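Local coordinates for protein putative anti-sigma factor antagonist TM_1081 (Thermotoga maritima, PDB 3F43) that probably acts as an anti-anti-sigma factor, controlled by phosphorylation, that counteracts an anti-sigma factor and so frees a sigma factor from inhibition, at residues P15-D20 / I24-K29; L38-V43 / I73-K78; K54-L59 / D113-A118; G84-L89 / M119-R124. All blocks are in the same frame, centred on the assembly; numbering follows the deposited sequence. Where two conformers were deposited one is given.

All four contacts belong to one STAS domain built on a mixed sheet, where strands 16-19, 22-25, 54-58, 86-90 and 110-112 lie side by side in chain order. Contact 1 pairs the first two strands. Contact 2 joins helices 36-48 and 67-83 on one face of the sheet, while contacts 3 and 4 pack helix 115-123 on the other. Contacts 3 and 4 have centres about 8 Å apart and share that helix and neighbouring strands; contact 2 lies about 16 Å and 17 Å from them. Along the chain contact 1 closes first; contact 3 alternates with both 2 and 4. The central strands thus carry helices on both faces of the sheet, within one domain.

Contact 1 (P15-D20 / I24-K29); sequences PYKIVD and ILMPNK
Three backbone hydrogen bonds join Pro-15 and Lys-17 to Met-26 and Ile-24. Lys-17 and Ile-24 form an antiparallel hydrogen-bonded pair: Ile-24 N reaches Lys-17 O at 2.8 Å, and Lys-17 N returns the bond to Ile-24 O at 3.0 Å. That same Ile-24 O also receives a CH contact from Tyr-16 CA at 3.1 Å. One step on, Met-26 N gives its hydrogen to Pro-15 O at 2.9 Å, bonding the strands just past the non-hydrogen-bonded pair Tyr-16/Leu-25. The backbone N and O of Leu-25 turn the other way and are taken up by Phe-56 and Val-58.

The side chains sort by face. Tyr-16 CB lies 3.9 Å from Leu-25 CD2, on the side covered by helix 36-48. On the other side, Ile-24 CD1 touches Val-19 CG2 at 3.8 Å, and the selenomethionine Met-26, bent at its last torsion (chi3 -75°), brings its CE methyl against the Tyr-16/Lys-17 peptide. Lys-17 NZ bonds a pentaethylene glycol, probably from the crystallisation liquor. The pairing is that of a beta hairpin, here forming one edge of the STAS sheet within this chain.

Contact 2 (L38-V43 / I73-K78); sequences LFKKWV and IVNILK
Val-43 and Ile-76 meet between helices 36-48 and 67-83, their side chains crossing at about a right angle. The contact is methyl to methyl, Val-43 CG1 to Ile-76 CD1, at 4.1 Å. Val-43 places CG1 opposite its backbone N (chi1 170°), which aims that branch at the second helix and leaves CG2 to lie over one face of the Phe-39 ring, 3.8 Å above its plane near the rim. Ile-76 answers with an extended outer bond (chi2 166°), so that its terminal methyl is the atom that reaches over.

Farther from the sheet, Lys-40 and Asn-75 also cross nearly perpendicularly. Here Lys-40 CE passes Asn-75 ND2 at 4.1 Å, while the ammonium group makes a cation-pi contact with Phe-44. On the sheet side, Leu-25, Ile-55 and Phe-87 pack against the same helices. Elsewhere on helix 67-83, Val-74 packs on Ser-67 of the second subunit, a serine that is probably the phosphorylation site and is unmodified here. With no hydrogen bond or salt bridge between the two segments, the contact is van der Waals packing, apolar at Val-43/Ile-76 and beside a polar amide at Lys-40/Asn-75; the helix spacing probably depends largely on the shared sheet.

Contact 3 (K54-L59 / D113-A118); sequences KIFLVL and DTISEA
Phe-56 and Ala-118 make the tight end of this contact. The Ala-118 methyl sits over one face of the Phe-56 ring, its CB 3.6 Å from the ring centroid and 19° off the normal, a CH-pi contact. It is displaced toward the far rim, so the closest approach, 3.4 Å, is from Ala-118 CB to Phe-56 CZ. The small alanine lets helix 115-123 come down close to the ring. Ile-24, Phe-86 and Val-90 of the sheet also pack on the Phe-56 side chain.

A step along the strand, the fit relaxes. Val-58 and Ile-115 cross at about a right angle, and Val-58 CG2 lies 3.9 Å from both CD1 and CG1 of Ile-115. Ile-115 is only partly buried, and a pentaethylene glycol, probably from the crystallisation liquor, lies about 4 Å from its side chain.

Beyond Ile-115 the helix start is polar and does not touch the strand. Thr-114 holds the N-cap position, and Glu-117 curls back toward it: its OE1 accepts weak bonds from Thr-114 N at 3.3 Å, the side-chain-to-backbone half of a capping box, and from Asp-113 N at 3.1 Å. A negative charge here would probably be favoured by the positive end of the helix dipole.

The two halves divide the work. Polar groups cap the start of the helix within its own segment, while contact with the strand is mainly apolar and CH-pi, with no hydrogen bond between the two segments.

Contact 4 (G84-L89 / M119-R124); sequences GGFFAL and MEEVRR
In this STAS domain the C-terminal helix 115-123 packs on the sheet, and its last turn rests on strand 86-90 through Phe-86, Val-122 and Glu-121. Phe-86 begins the strand just after Gly-84, whose positive phi ends helix 67-83, and Gly-85. Its ring stands out toward the helix, CG opposite the backbone N (chi1 -178°).

Val-122 supplies the main partner. Its CG2 methyl lies over one face of the ring, 3.9 Å from the centroid and 25° off the normal, which makes a CH-pi contact. It is shifted toward the root of the ring and comes within 3.5 Å of Phe-86 CG.

Glu-121 takes the other end of the ring and uses its aliphatic part to do so. Its chain crosses the phenyl group at about a right angle, and the bend at chi2 (68°) folds the carboxylate back instead of extending it from CA, leaving the CG methylene against the ring. Tyr-112 of strand 110-112, at the edge of the sheet within this chain, packs against both Phe-86 and Glu-121, while Phe-56 touches Phe-86 from the neighbouring strand. The CG methylene of Glu-121 comes in obliquely, 3.5 Å from Phe-86 CE2 and 3.7 Å from Phe-86 CZ.

Contact 1 (P15-D20 / I24-K29)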
# COMPACT_ATOMS: atom_id res chain seq x y z
N PRO A 15 4.34 2.87 -21.11
CA PRO A 15 3.38 3.31 -22.15
C PRO A 15 2.25 4.17 -21.63
O PRO A 15 1.65 3.87 -20.60
CB PRO A 15 2.87 2.01 -22.73
CG PRO A 15 3.81 0.93 -22.18
CD PRO A 15 4.28 1.41 -20.89
N TYR A 16 2.00 5.28 -22.31
CA TYR A 16 0.88 6.16 -21.98
C TYR A 16 0.45 6.98 -23.18
O TYR A 16 1.21 7.11 -24.17
CB TYR A 16 1.20 7.11 -20.80
CG TYR A 16 2.11 8.25 -21.16
CD1 TYR A 16 3.47 8.08 -21.16
CD2 TYR A 16 1.59 9.50 -21.53
CE1 TYR A 16 4.31 9.13 -21.49
CE2 TYR A 16 2.40 10.54 -21.87
CZ TYR A 16 3.76 10.36 -21.85
OH TYR A 16 4.60 11.39 -22.19
N LYS A 17 -0.74 7.54 -23.06
CA LYS A 17 -1.15 8.61 -23.96
C LYS A 17 -1.98 9.63 -23.19
O LYS A 17 -2.56 9.31 -22.19
CB LYS A 17 -1.94 8.07 -25.16
CG LYS A 17 -3.31 7.58 -24.89
CD LYS A 17 -4.12 7.33 -26.18
CE LYS A 17 -3.52 6.27 -27.05
NZ LYS A 17 -4.46 5.85 -28.13
N ILE A 18 -1.98 10.87 -23.67
CA ILE A 18 -2.82 11.93 -23.10
C ILE A 18 -3.94 12.24 -24.07
O ILE A 18 -3.67 12.57 -25.23
CB ILE A 18 -2.02 13.19 -22.79
CG1 ILE A 18 -0.90 12.82 -21.81
CG2 ILE A 18 -2.96 14.30 -22.24
CD1 ILE A 18 -0.04 13.94 -21.34
N VAL A 19 -5.18 12.05 -23.62
CA VAL A 19 -6.36 12.32 -24.45
C VAL A 19 -7.24 13.31 -23.68
O VAL A 19 -7.69 12.98 -22.59
CB VAL A 19 -7.21 11.04 -24.72
CG1 VAL A 19 -8.43 11.38 -25.58
CG2 VAL A 19 -6.34 9.92 -25.35
N ASP A 20 -7.50 14.49 -24.23
CA ASP A 20 -8.40 15.46 -23.56
C ASP A 20 -8.03 15.65 -22.08
O ASP A 20 -8.88 15.44 -21.19
CB ASP A 20 -9.86 14.99 -23.63
CG ASP A 20 -10.37 14.82 -25.05
OD1 ASP A 20 -9.89 15.55 -25.95
OD2 ASP A 20 -11.25 13.94 -25.25
N ILE A 24 -3.61 8.43 -19.76
CA ILE A 24 -4.01 7.03 -19.80
C ILE A 24 -2.73 6.19 -19.74
O ILE A 24 -1.93 6.13 -20.71
CB ILE A 24 -4.81 6.71 -21.07
CG1 ILE A 24 -5.99 7.69 -21.25
CG2 ILE A 24 -5.29 5.23 -21.04
CD1 ILE A 24 -6.83 7.46 -22.52
N LEU A 25 -2.52 5.58 -18.57
CA LEU A 25 -1.35 4.76 -18.32
C LEU A 25 -1.66 3.32 -18.68
O LEU A 25 -2.64 2.74 -18.20
CB LEU A 25 -0.96 4.80 -16.83
CG LEU A 25 -0.66 6.18 -16.23
CD1 LEU A 25 -0.52 6.09 -14.68
CD2 LEU A 25 0.52 6.86 -16.94
N MSE A 26 -0.80 2.74 -19.51
CA MSE A 26 -1.00 1.37 -19.99
C MSE A 26 0.24 0.49 -19.78
O MSE A 26 0.87 0.06 -20.75
CB MSE A 26 -1.40 1.38 -21.44
CG MSE A 26 -2.72 2.13 -21.72
SE MSE A 26 -3.08 2.57 -23.54
CE MSE A 26 -1.84 4.04 -23.71
N PRO A 27 0.58 0.21 -18.50
CA PRO A 27 1.75 -0.68 -18.27
C PRO A 27 1.55 -2.00 -18.96
O PRO A 27 0.47 -2.58 -18.93
CB PRO A 27 1.80 -0.84 -16.74
CG PRO A 27 0.41 -0.45 -16.28
CD PRO A 27 -0.04 0.63 -17.25
N ASN A 28 2.59 -2.47 -19.63
CA ASN A 28 2.46 -3.66 -20.48
C ASN A 28 3.07 -4.90 -19.85
O ASN A 28 3.09 -5.97 -20.47
CB ASN A 28 3.02 -3.41 -21.88
CG ASN A 28 4.46 -3.01 -21.88
OD1 ASN A 28 5.15 -3.11 -20.87
ND2 ASN A 28 4.93 -2.51 -23.03
N LYS A 29 3.56 -4.72 -18.64
CA LYS A 29 4.15 -5.75 -17.82
C LYS A 29 3.68 -5.62 -16.37
O LYS A 29 3.05 -4.64 -15.94
CB LYS A 29 5.68 -5.61 -17.85
CG LYS A 29 6.32 -5.91 -19.19
CD LYS A 29 7.85 -5.71 -19.14
CE LYS A 29 8.24 -4.24 -19.31
NZ LYS A 29 8.03 -3.76 -20.72

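Contact 2 (L38-V43 / I73-K78)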
# COMPACT_ATOMS: atom_id res chain seq x y z
N LEU A 38 9.89 2.56 -9.09
CA LEU A 38 10.22 3.18 -10.38
C LEU A 38 8.99 3.76 -11.07
O LEU A 38 9.03 4.88 -11.60
CB LEU A 38 10.87 2.13 -11.29
CG LEU A 38 11.40 2.64 -12.64
CD1 LEU A 38 12.59 3.57 -12.43
CD2 LEU A 38 11.82 1.48 -13.51
N PHE A 39 7.90 3.00 -11.07
CA PHE A 39 6.66 3.42 -11.69
C PHE A 39 6.05 4.61 -10.95
O PHE A 39 5.62 5.60 -11.56
CB PHE A 39 5.70 2.21 -11.78
CG PHE A 39 4.40 2.49 -12.52
CD1 PHE A 39 4.36 2.51 -13.89
CD2 PHE A 39 3.26 2.75 -11.81
CE1 PHE A 39 3.14 2.74 -14.55
CE2 PHE A 39 2.04 2.99 -12.48
CZ PHE A 39 2.02 3.00 -13.82
N LYS A 40 5.99 4.51 -9.63
CA LYS A 40 5.45 5.59 -8.79
C LYS A 40 6.19 6.91 -9.05
O LYS A 40 5.57 7.95 -9.30
CB LYS A 40 5.58 5.18 -7.32
CG LYS A 40 4.94 6.17 -6.34
CD LYS A 40 5.92 7.22 -5.88
CE LYS A 40 5.43 7.93 -4.64
NZ LYS A 40 6.42 8.99 -4.31
N LYS A 41 7.52 6.86 -8.99
CA LYS A 41 8.34 8.06 -9.19
C LYS A 41 8.08 8.65 -10.56
O LYS A 41 7.93 9.84 -10.69
CB LYS A 41 9.81 7.75 -8.98
CG LYS A 41 10.68 8.97 -9.07
CD LYS A 41 12.10 8.67 -8.61
CE LYS A 41 13.09 9.71 -9.14
NZ LYS A 41 12.62 11.13 -8.98
N TRP A 42 7.95 7.79 -11.55
CA TRP A 42 7.66 8.22 -12.92
C TRP A 42 6.28 8.91 -13.05
O TRP A 42 6.20 10.03 -13.61
CB TRP A 42 7.80 7.04 -13.88
CG TRP A 42 7.44 7.33 -15.32
CD1 TRP A 42 8.19 8.00 -16.24
CD2 TRP A 42 6.22 6.97 -15.96
NE1 TRP A 42 7.52 8.06 -17.44
CE2 TRP A 42 6.32 7.43 -17.31
CE3 TRP A 42 5.09 6.26 -15.57
CZ2 TRP A 42 5.30 7.24 -18.23
CZ3 TRP A 42 4.08 6.08 -16.49
CH2 TRP A 42 4.21 6.55 -17.82
N VAL A 43 5.26 8.33 -12.42
CA VAL A 43 3.92 8.94 -12.50
C VAL A 43 3.93 10.32 -11.80
O VAL A 43 3.39 11.30 -12.32
CB VAL A 43 2.82 8.02 -11.91
CG1 VAL A 43 1.46 8.79 -11.78
CG2 VAL A 43 2.70 6.71 -12.75
N ILE A 73 -0.75 2.49 -6.03
CA ILE A 73 -2.11 2.89 -6.34
C ILE A 73 -2.67 3.83 -5.26
O ILE A 73 -3.25 4.88 -5.55
CB ILE A 73 -3.00 1.68 -6.54
CG1 ILE A 73 -2.56 0.97 -7.83
CG2 ILE A 73 -4.48 2.06 -6.59
CD1 ILE A 73 -3.25 -0.37 -8.05
N VAL A 74 -2.43 3.46 -4.00
CA VAL A 74 -2.86 4.27 -2.88
C VAL A 74 -2.19 5.64 -2.90
O VAL A 74 -2.85 6.63 -2.64
CB VAL A 74 -2.66 3.52 -1.54
CG1 VAL A 74 -2.76 4.48 -0.33
CG2 VAL A 74 -3.65 2.36 -1.44
N ASN A 75 -0.89 5.68 -3.20
CA ASN A 75 -0.20 6.96 -3.23
C ASN A 75 -0.75 7.87 -4.32
O ASN A 75 -0.90 9.08 -4.13
CB ASN A 75 1.29 6.75 -3.44
CG ASN A 75 2.00 6.34 -2.17
OD1 ASN A 75 1.63 6.76 -1.08
ND2 ASN A 75 3.03 5.54 -2.32
N ILE A 76 -1.03 7.30 -5.48
CA ILE A 76 -1.64 8.06 -6.58
C ILE A 76 -3.04 8.58 -6.21
O ILE A 76 -3.39 9.76 -6.42
CB ILE A 76 -1.71 7.23 -7.90
CG1 ILE A 76 -0.31 6.93 -8.39
CG2 ILE A 76 -2.50 7.96 -9.02
CD1 ILE A 76 -0.27 5.84 -9.48
N LEU A 77 -3.81 7.68 -5.62
CA LEU A 77 -5.14 8.02 -5.18
C LEU A 77 -5.13 9.16 -4.17
O LEU A 77 -5.94 10.10 -4.27
CB LEU A 77 -5.80 6.79 -4.55
CG LEU A 77 -7.19 7.01 -3.97
CD1 LEU A 77 -8.20 7.67 -4.99
CD2 LEU A 77 -7.72 5.70 -3.47
N LYS A 78 -4.21 9.10 -3.20
CA LYS A 78 -4.06 10.15 -2.20
C LYS A 78 -3.73 11.48 -2.83
O LYS A 78 -4.32 12.49 -2.50
CB LYS A 78 -2.98 9.77 -1.17
CG LYS A 78 -3.41 8.72 -0.18
CD LYS A 78 -2.21 8.11 0.61
CE LYS A 78 -1.53 9.08 1.54
NZ LYS A 78 -0.56 8.33 2.44

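Contact 3 (K54-L59 / D113-A118)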
# COMPACT_ATOMS: atom_id res chain seq x y z
N LYS A 54 -5.77 14.02 -13.76
CA LYS A 54 -6.80 13.12 -14.27
C LYS A 54 -6.06 11.94 -14.91
O LYS A 54 -5.38 12.11 -15.93
CB LYS A 54 -7.71 13.80 -15.29
CG LYS A 54 -8.53 14.97 -14.76
CD LYS A 54 -9.31 15.67 -15.90
N ILE A 55 -6.18 10.77 -14.29
CA ILE A 55 -5.40 9.59 -14.66
C ILE A 55 -6.25 8.34 -14.68
O ILE A 55 -7.04 8.11 -13.78
CB ILE A 55 -4.19 9.36 -13.68
CG1 ILE A 55 -3.27 10.60 -13.71
CG2 ILE A 55 -3.43 8.06 -13.96
CD1 ILE A 55 -1.95 10.41 -12.97
N PHE A 56 -6.09 7.56 -15.75
CA PHE A 56 -6.63 6.22 -15.84
C PHE A 56 -5.43 5.27 -15.72
O PHE A 56 -4.48 5.38 -16.51
CB PHE A 56 -7.29 5.91 -17.18
CG PHE A 56 -8.49 6.74 -17.53
CD1 PHE A 56 -9.15 7.57 -16.62
CD2 PHE A 56 -8.99 6.67 -18.85
CE1 PHE A 56 -10.25 8.33 -17.01
CE2 PHE A 56 -10.09 7.41 -19.22
CZ PHE A 56 -10.74 8.23 -18.29
N LEU A 57 -5.49 4.31 -14.80
CA LEU A 57 -4.49 3.28 -14.75
C LEU A 57 -5.14 2.03 -15.35
O LEU A 57 -5.98 1.35 -14.74
CB LEU A 57 -3.96 3.06 -13.33
CG LEU A 57 -3.04 1.84 -13.14
CD1 LEU A 57 -1.80 1.97 -14.06
CD2 LEU A 57 -2.65 1.75 -11.67
N VAL A 58 -4.75 1.75 -16.59
CA VAL A 58 -5.28 0.65 -17.36
C VAL A 58 -4.47 -0.61 -17.01
O VAL A 58 -3.24 -0.63 -17.12
CB VAL A 58 -5.21 0.96 -18.86
CG1 VAL A 58 -5.70 -0.28 -19.68
CG2 VAL A 58 -6.06 2.21 -19.21
N LEU A 59 -5.19 -1.63 -16.57
CA LEU A 59 -4.62 -2.86 -16.02
C LEU A 59 -4.75 -4.11 -16.91
O LEU A 59 -4.50 -5.23 -16.49
CB LEU A 59 -5.24 -3.10 -14.62
CG LEU A 59 -4.97 -2.01 -13.60
CD1 LEU A 59 -5.80 -2.21 -12.31
CD2 LEU A 59 -3.50 -2.03 -13.27
N ASP A 113 -14.69 -1.26 -16.62
CA ASP A 113 -14.32 -2.40 -17.45
C ASP A 113 -13.51 -1.97 -18.67
O ASP A 113 -12.66 -2.73 -19.14
CB ASP A 113 -15.53 -3.18 -17.93
CG ASP A 113 -16.19 -4.01 -16.85
OD1 ASP A 113 -15.57 -4.29 -15.80
OD2 ASP A 113 -17.35 -4.40 -17.09
N THR A 114 -13.78 -0.76 -19.17
CA THR A 114 -13.21 -0.28 -20.44
C THR A 114 -12.88 1.21 -20.41
O THR A 114 -13.43 1.96 -19.61
CB THR A 114 -14.13 -0.53 -21.65
OG1 THR A 114 -15.24 0.40 -21.63
CG2 THR A 114 -14.65 -1.98 -21.68
N ILE A 115 -11.95 1.60 -21.28
CA ILE A 115 -11.51 2.96 -21.38
C ILE A 115 -12.67 3.90 -21.81
O ILE A 115 -12.79 4.99 -21.27
CB ILE A 115 -10.27 3.09 -22.35
CG1 ILE A 115 -9.06 2.37 -21.74
CG2 ILE A 115 -9.96 4.57 -22.65
CD1 ILE A 115 -7.80 2.31 -22.69
N SER A 116 -13.55 3.46 -22.70
CA SER A 116 -14.64 4.35 -23.14
C SER A 116 -15.58 4.65 -21.99
O SER A 116 -16.04 5.77 -21.83
CB SER A 116 -15.37 3.80 -24.39
OG SER A 116 -15.82 2.48 -24.17
N GLU A 117 -15.83 3.66 -21.15
CA GLU A 117 -16.65 3.89 -19.96
C GLU A 117 -16.03 4.93 -19.03
O GLU A 117 -16.72 5.81 -18.53
CB GLU A 117 -16.87 2.59 -19.20
CG GLU A 117 -17.76 1.59 -19.95
CD GLU A 117 -17.65 0.15 -19.40
OE1 GLU A 117 -16.94 -0.08 -18.40
OE2 GLU A 117 -18.29 -0.74 -20.00
N ALA A 118 -14.72 4.82 -18.80
CA ALA A 118 -14.01 5.79 -17.94
C ALA A 118 -14.06 7.20 -18.54
O ALA A 118 -14.24 8.19 -17.82
CB ALA A 118 -12.53 5.34 -17.71

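Contact 4 (G84-L89 / M119-R124)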
# COMPACT_ATOMS: atom_id res chain seq x y z
N GLY A 84 -8.03 17.19 -6.00
CA GLY A 84 -9.36 17.25 -6.60
C GLY A 84 -9.45 16.81 -8.05
O GLY A 84 -10.29 17.31 -8.81
N GLY A 85 -8.63 15.85 -8.42
CA GLY A 85 -8.63 15.34 -9.77
C GLY A 85 -9.55 14.14 -9.92
O GLY A 85 -10.53 13.97 -9.18
N PHE A 86 -9.22 13.29 -10.89
CA PHE A 86 -10.02 12.15 -11.23
C PHE A 86 -9.06 10.96 -11.36
O PHE A 86 -8.06 11.03 -12.09
CB PHE A 86 -10.79 12.37 -12.55
CG PHE A 86 -11.67 11.21 -12.92
CD1 PHE A 86 -11.19 10.15 -13.66
CD2 PHE A 86 -12.97 11.15 -12.48
CE1 PHE A 86 -11.99 9.08 -13.96
CE2 PHE A 86 -13.78 10.07 -12.78
CZ PHE A 86 -13.28 9.03 -13.52
N PHE A 87 -9.31 9.89 -10.62
CA PHE A 87 -8.51 8.67 -10.75
C PHE A 87 -9.42 7.47 -11.00
O PHE A 87 -10.45 7.30 -10.31
CB PHE A 87 -7.66 8.44 -9.49
CG PHE A 87 -6.69 7.30 -9.58
CD1 PHE A 87 -5.95 7.03 -10.74
CD2 PHE A 87 -6.42 6.51 -8.45
CE1 PHE A 87 -5.03 5.96 -10.78
CE2 PHE A 87 -5.49 5.48 -8.47
CZ PHE A 87 -4.79 5.20 -9.65
N ALA A 88 -9.09 6.65 -12.00
CA ALA A 88 -9.81 5.40 -12.19
C ALA A 88 -8.90 4.27 -12.56
O ALA A 88 -7.90 4.48 -13.23
CB ALA A 88 -10.88 5.52 -13.29
N LEU A 89 -9.26 3.08 -12.06
CA LEU A 89 -8.63 1.84 -12.47
C LEU A 89 -9.48 1.28 -13.60
O LEU A 89 -10.70 1.34 -13.54
CB LEU A 89 -8.54 0.84 -11.31
CG LEU A 89 -7.85 1.36 -10.05
CD1 LEU A 89 -7.80 0.31 -8.95
CD2 LEU A 89 -6.46 1.90 -10.36
N MSE A 119 -13.88 7.28 -19.85
CA MSE A 119 -13.87 8.58 -20.53
C MSE A 119 -15.24 9.25 -20.37
O MSE A 119 -15.33 10.45 -20.10
CB MSE A 119 -13.55 8.45 -22.02
CG MSE A 119 -12.08 8.20 -22.36
SE MSE A 119 -10.78 9.63 -21.92
CE MSE A 119 -11.98 11.09 -21.38
N GLU A 120 -16.28 8.45 -20.51
CA GLU A 120 -17.64 8.96 -20.33
C GLU A 120 -17.86 9.56 -18.94
O GLU A 120 -18.51 10.60 -18.82
CB GLU A 120 -18.65 7.86 -20.62
CG GLU A 120 -18.77 7.55 -22.11
CD GLU A 120 -19.48 6.22 -22.39
OE1 GLU A 120 -20.11 5.67 -21.45
OE2 GLU A 120 -19.39 5.74 -23.55
N GLU A 121 -17.33 8.94 -17.89
CA GLU A 121 -17.43 9.50 -16.54
C GLU A 121 -16.67 10.82 -16.39
O GLU A 121 -17.20 11.79 -15.86
CB GLU A 121 -16.96 8.51 -15.47
CG GLU A 121 -16.94 9.12 -14.05
CD GLU A 121 -18.32 9.45 -13.49
OE1 GLU A 121 -19.34 9.22 -14.19
OE2 GLU A 121 -18.38 9.92 -12.33
N VAL A 122 -15.42 10.86 -16.86
CA VAL A 122 -14.57 12.03 -16.66
C VAL A 122 -15.09 13.26 -17.43
O VAL A 122 -14.87 14.40 -17.01
CB VAL A 122 -13.07 11.72 -16.98
CG1 VAL A 122 -12.79 11.90 -18.45
CG2 VAL A 122 -12.14 12.61 -16.14
N ARG A 123 -15.81 13.04 -18.53
CA ARG A 123 -16.51 14.11 -19.21
C ARG A 123 -17.70 14.61 -18.37
O ARG A 123 -17.89 15.82 -18.23
CB ARG A 123 -17.01 13.65 -20.56
CG ARG A 123 -15.92 13.40 -21.56
CD ARG A 123 -16.46 12.56 -22.68
NE ARG A 123 -15.45 12.23 -23.68
CZ ARG A 123 -15.58 11.26 -24.58
NH1 ARG A 123 -16.67 10.50 -24.61
NH2 ARG A 123 -14.60 11.04 -25.45
N ARG A 124 -18.50 13.67 -17.86
CA ARG A 124 -19.60 13.97 -16.94
C ARG A 124 -20.72 12.94 -17.14
O ARG A 124 -20.95 12.08 -16.29
CB ARG A 124 -20.15 15.39 -17.14